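Local structure of quinone oxidoreductase 1 (Escherichia coli, 1QOR) at residues A111-E116 with S285-G290. The protein catalyses the one-electron reduction of quinones to semiquinones, using NADPH as the reductant, and works as a homodimer. Sequence-based numbering, arbitrary orientation.
Sequences AAISFE and SLIASG
Ala112 and Ile113, in the turn that leads into helix 115-135, lie against Ala288 and Ile287 in the last turn of helix 273-288. The fold is that of the zinc-containing alcohol dehydrogenase family, a GroES-like domain joined to an NADPH-binding Rossmann domain. The backbones come closest at Ala112 and Ala288, whose CA atoms are 6.1 Å apart, and no hydrogen bond crosses between the segments. The pairing sets the start of one helix beside the end of another: Ser114 is the N-cap of the first, its short hydroxyl side chain capping a backbone N just past the segment, while a Schellman motif closes the second, with Gly290 N bonded to Ile287 O at 2.9 Å. Glycine suits that position because its phi is positive (74°).

The join is wholly apolar and light. Ala112 CB meets Ala288 CB at 4.5 Å, methyl to methyl on the exposed side, where small side chains let the backbones draw near. Deeper in, branched apolar isoleucines suit the buried side, touching through Ile113 CD1 and Ile287 CG2, 4.4 Å apart. Ile113 extends its longer branch, with CD1 anti to CA (chi2 178°), whereas Ile287 answers with its short branch. The carbonyl of Ile113 is bonded to Arg84, and Phe115 makes a cation-pi contact with the same arginine. In the final helical turn, Ser285 O accepts both Ser289 N and Ser289 OG, the latter at 3.2 Å on a carbonyl lone pair.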
ATOM      1  N   ALA A 111       4.691  10.286 -37.880  1.00 32.40           N
ATOM      2  CA  ALA A 111       4.552   9.618 -39.170  1.00 31.45           C
ATOM      3  C   ALA A 111       5.024   8.190 -39.153  1.00 31.16           C
ATOM      4  O   ALA A 111       4.407   7.331 -39.773  1.00 32.06           O
ATOM      5  CB  ALA A 111       5.306  10.381 -40.238  1.00 32.01           C
ATOM      6  N   ALA A 112       6.106   7.922 -38.435  1.00 30.45           N
ATOM      7  CA  ALA A 112       6.669   6.576 -38.383  1.00 30.31           C
ATOM      8  C   ALA A 112       5.796   5.541 -37.695  1.00 30.35           C
ATOM      9  O   ALA A 112       6.090   4.332 -37.714  1.00 29.89           O
ATOM     10  CB  ALA A 112       8.010   6.622 -37.701  1.00 30.36           C
ATOM     11  N   ILE A 113       4.740   5.994 -37.039  1.00 30.07           N
ATOM     12  CA  ILE A 113       3.925   5.044 -36.324  1.00 29.15           C
ATOM     13  C   ILE A 113       2.588   4.879 -36.985  1.00 28.64           C
ATOM     14  O   ILE A 113       1.890   5.861 -37.202  1.00 28.00           O
ATOM     15  CB  ILE A 113       3.830   5.448 -34.837  1.00 30.58           C
ATOM     16  CG1 ILE A 113       5.272   5.534 -34.261  1.00 29.83           C
ATOM     17  CG2 ILE A 113       2.967   4.408 -34.043  1.00 30.43           C
ATOM     18  CD1 ILE A 113       5.358   5.958 -32.855  1.00 30.31           C
ATOM     19  N   SER A 114       2.275   3.639 -37.364  1.00 27.33           N
ATOM     20  CA  SER A 114       1.022   3.334 -38.017  1.00 27.34           C
ATOM     21  C   SER A 114      -0.183   3.330 -37.054  1.00 28.40           C
ATOM     22  O   SER A 114      -0.030   3.120 -35.841  1.00 28.77           O
ATOM     23  CB  SER A 114       1.133   1.987 -38.677  1.00 25.42           C
ATOM     24  OG  SER A 114       0.872   0.967 -37.753  1.00 24.52           O
ATOM     25  N   PHE A 115      -1.385   3.436 -37.615  1.00 28.78           N
ATOM     26  CA  PHE A 115      -2.600   3.459 -36.800  1.00 29.79           C
ATOM     27  C   PHE A 115      -2.761   2.165 -36.060  1.00 30.26           C
ATOM     28  O   PHE A 115      -3.173   2.190 -34.905  1.00 30.22           O
ATOM     29  CB  PHE A 115      -3.862   3.753 -37.632  1.00 29.05           C
ATOM     30  CG  PHE A 115      -3.926   5.156 -38.134  1.00 28.11           C
ATOM     31  CD1 PHE A 115      -3.726   6.210 -37.278  1.00 28.35           C
ATOM     32  CD2 PHE A 115      -4.202   5.419 -39.463  1.00 28.86           C
ATOM     33  CE1 PHE A 115      -3.800   7.534 -37.742  1.00 30.15           C
ATOM     34  CE2 PHE A 115      -4.280   6.721 -39.932  1.00 28.64           C
ATOM     35  CZ  PHE A 115      -4.076   7.779 -39.074  1.00 29.27           C
ATOM     36  N   GLU A 116      -2.413   1.046 -36.706  1.00 30.43           N
ATOM     37  CA  GLU A 116      -2.521  -0.269 -36.079  1.00 30.12           C
ATOM     38  C   GLU A 116      -1.498  -0.436 -34.951  1.00 29.59           C
ATOM     39  O   GLU A 116      -1.765  -1.145 -33.970  1.00 28.57           O
ATOM     40  CB  GLU A 116      -2.308  -1.366 -37.106  1.00 32.50           C
ATOM     41  CG  GLU A 116      -3.332  -1.382 -38.228  1.00 37.12           C
ATOM     42  CD  GLU A 116      -3.435  -2.744 -38.926  1.00 39.95           C
ATOM     43  OE1 GLU A 116      -2.518  -3.587 -38.768  1.00 41.27           O
ATOM     44  OE2 GLU A 116      -4.453  -2.979 -39.625  1.00 42.68           O
ATOM     45  N   SER A 285       9.122   7.187 -28.927  1.00 23.73           N
ATOM     46  CA  SER A 285      10.481   7.104 -29.362  1.00 25.08           C
ATOM     47  C   SER A 285      11.007   5.664 -29.295  1.00 24.97           C
ATOM     48  O   SER A 285      11.758   5.253 -30.156  1.00 24.41           O
ATOM     49  CB  SER A 285      11.350   8.125 -28.625  1.00 25.15           C
ATOM     50  OG  SER A 285      11.595   7.698 -27.310  1.00 30.40           O
ATOM     51  N   LEU A 286      10.455   4.859 -28.390  1.00 25.40           N
ATOM     52  CA  LEU A 286      10.859   3.470 -28.208  1.00 25.14           C
ATOM     53  C   LEU A 286      10.283   2.563 -29.284  1.00 25.60           C
ATOM     54  O   LEU A 286      10.892   1.550 -29.638  1.00 25.43           O
ATOM     55  CB  LEU A 286      10.421   2.986 -26.833  1.00 25.06           C
ATOM     56  CG  LEU A 286      11.392   2.828 -25.639  1.00 27.64           C
ATOM     57  CD1 LEU A 286      12.798   3.415 -25.798  1.00 25.60           C
ATOM     58  CD2 LEU A 286      10.692   3.370 -24.401  1.00 27.24           C
ATOM     59  N   ILE A 287       9.082   2.886 -29.765  1.00 25.87           N
ATOM     60  CA  ILE A 287       8.452   2.101 -30.834  1.00 25.99           C
ATOM     61  C   ILE A 287       9.090   2.443 -32.207  1.00 26.90           C
ATOM     62  O   ILE A 287       9.377   1.533 -33.002  1.00 27.98           O
ATOM     63  CB  ILE A 287       6.935   2.350 -30.897  1.00 25.05           C
ATOM     64  CG1 ILE A 287       6.264   1.743 -29.680  1.00 25.98           C
ATOM     65  CG2 ILE A 287       6.346   1.757 -32.164  1.00 23.47           C
ATOM     66  CD1 ILE A 287       4.834   2.213 -29.499  1.00 27.91           C
ATOM     67  N   ALA A 288       9.283   3.742 -32.474  1.00 25.75           N
ATOM     68  CA  ALA A 288       9.895   4.217 -33.713  1.00 25.36           C
ATOM     69  C   ALA A 288      11.304   3.656 -33.855  1.00 25.65           C
ATOM     70  O   ALA A 288      11.728   3.272 -34.948  1.00 26.37           O
ATOM     71  CB  ALA A 288       9.945   5.716 -33.741  1.00 23.18           C
ATOM     72  N   SER A 289      12.031   3.577 -32.751  1.00 25.36           N
ATOM     73  CA  SER A 289      13.374   3.071 -32.827  1.00 24.33           C
ATOM     74  C   SER A 289      13.408   1.557 -32.821  1.00 24.34           C
ATOM     75  O   SER A 289      14.498   0.973 -32.879  1.00 23.84           O
ATOM     76  CB  SER A 289      14.228   3.636 -31.703  1.00 24.04           C
ATOM     77  OG  SER A 289      13.915   2.964 -30.514  1.00 27.26           O
ATOM     78  N   GLY A 290      12.239   0.913 -32.796  1.00 23.83           N
ATOM     79  CA  GLY A 290      12.206  -0.546 -32.790  1.00 22.99           C
ATOM     80  C   GLY A 290      12.586  -1.268 -31.482  1.00 24.49           C
ATOM     81  O   GLY A 290      12.722  -2.501 -31.457  1.00 24.53           O
TER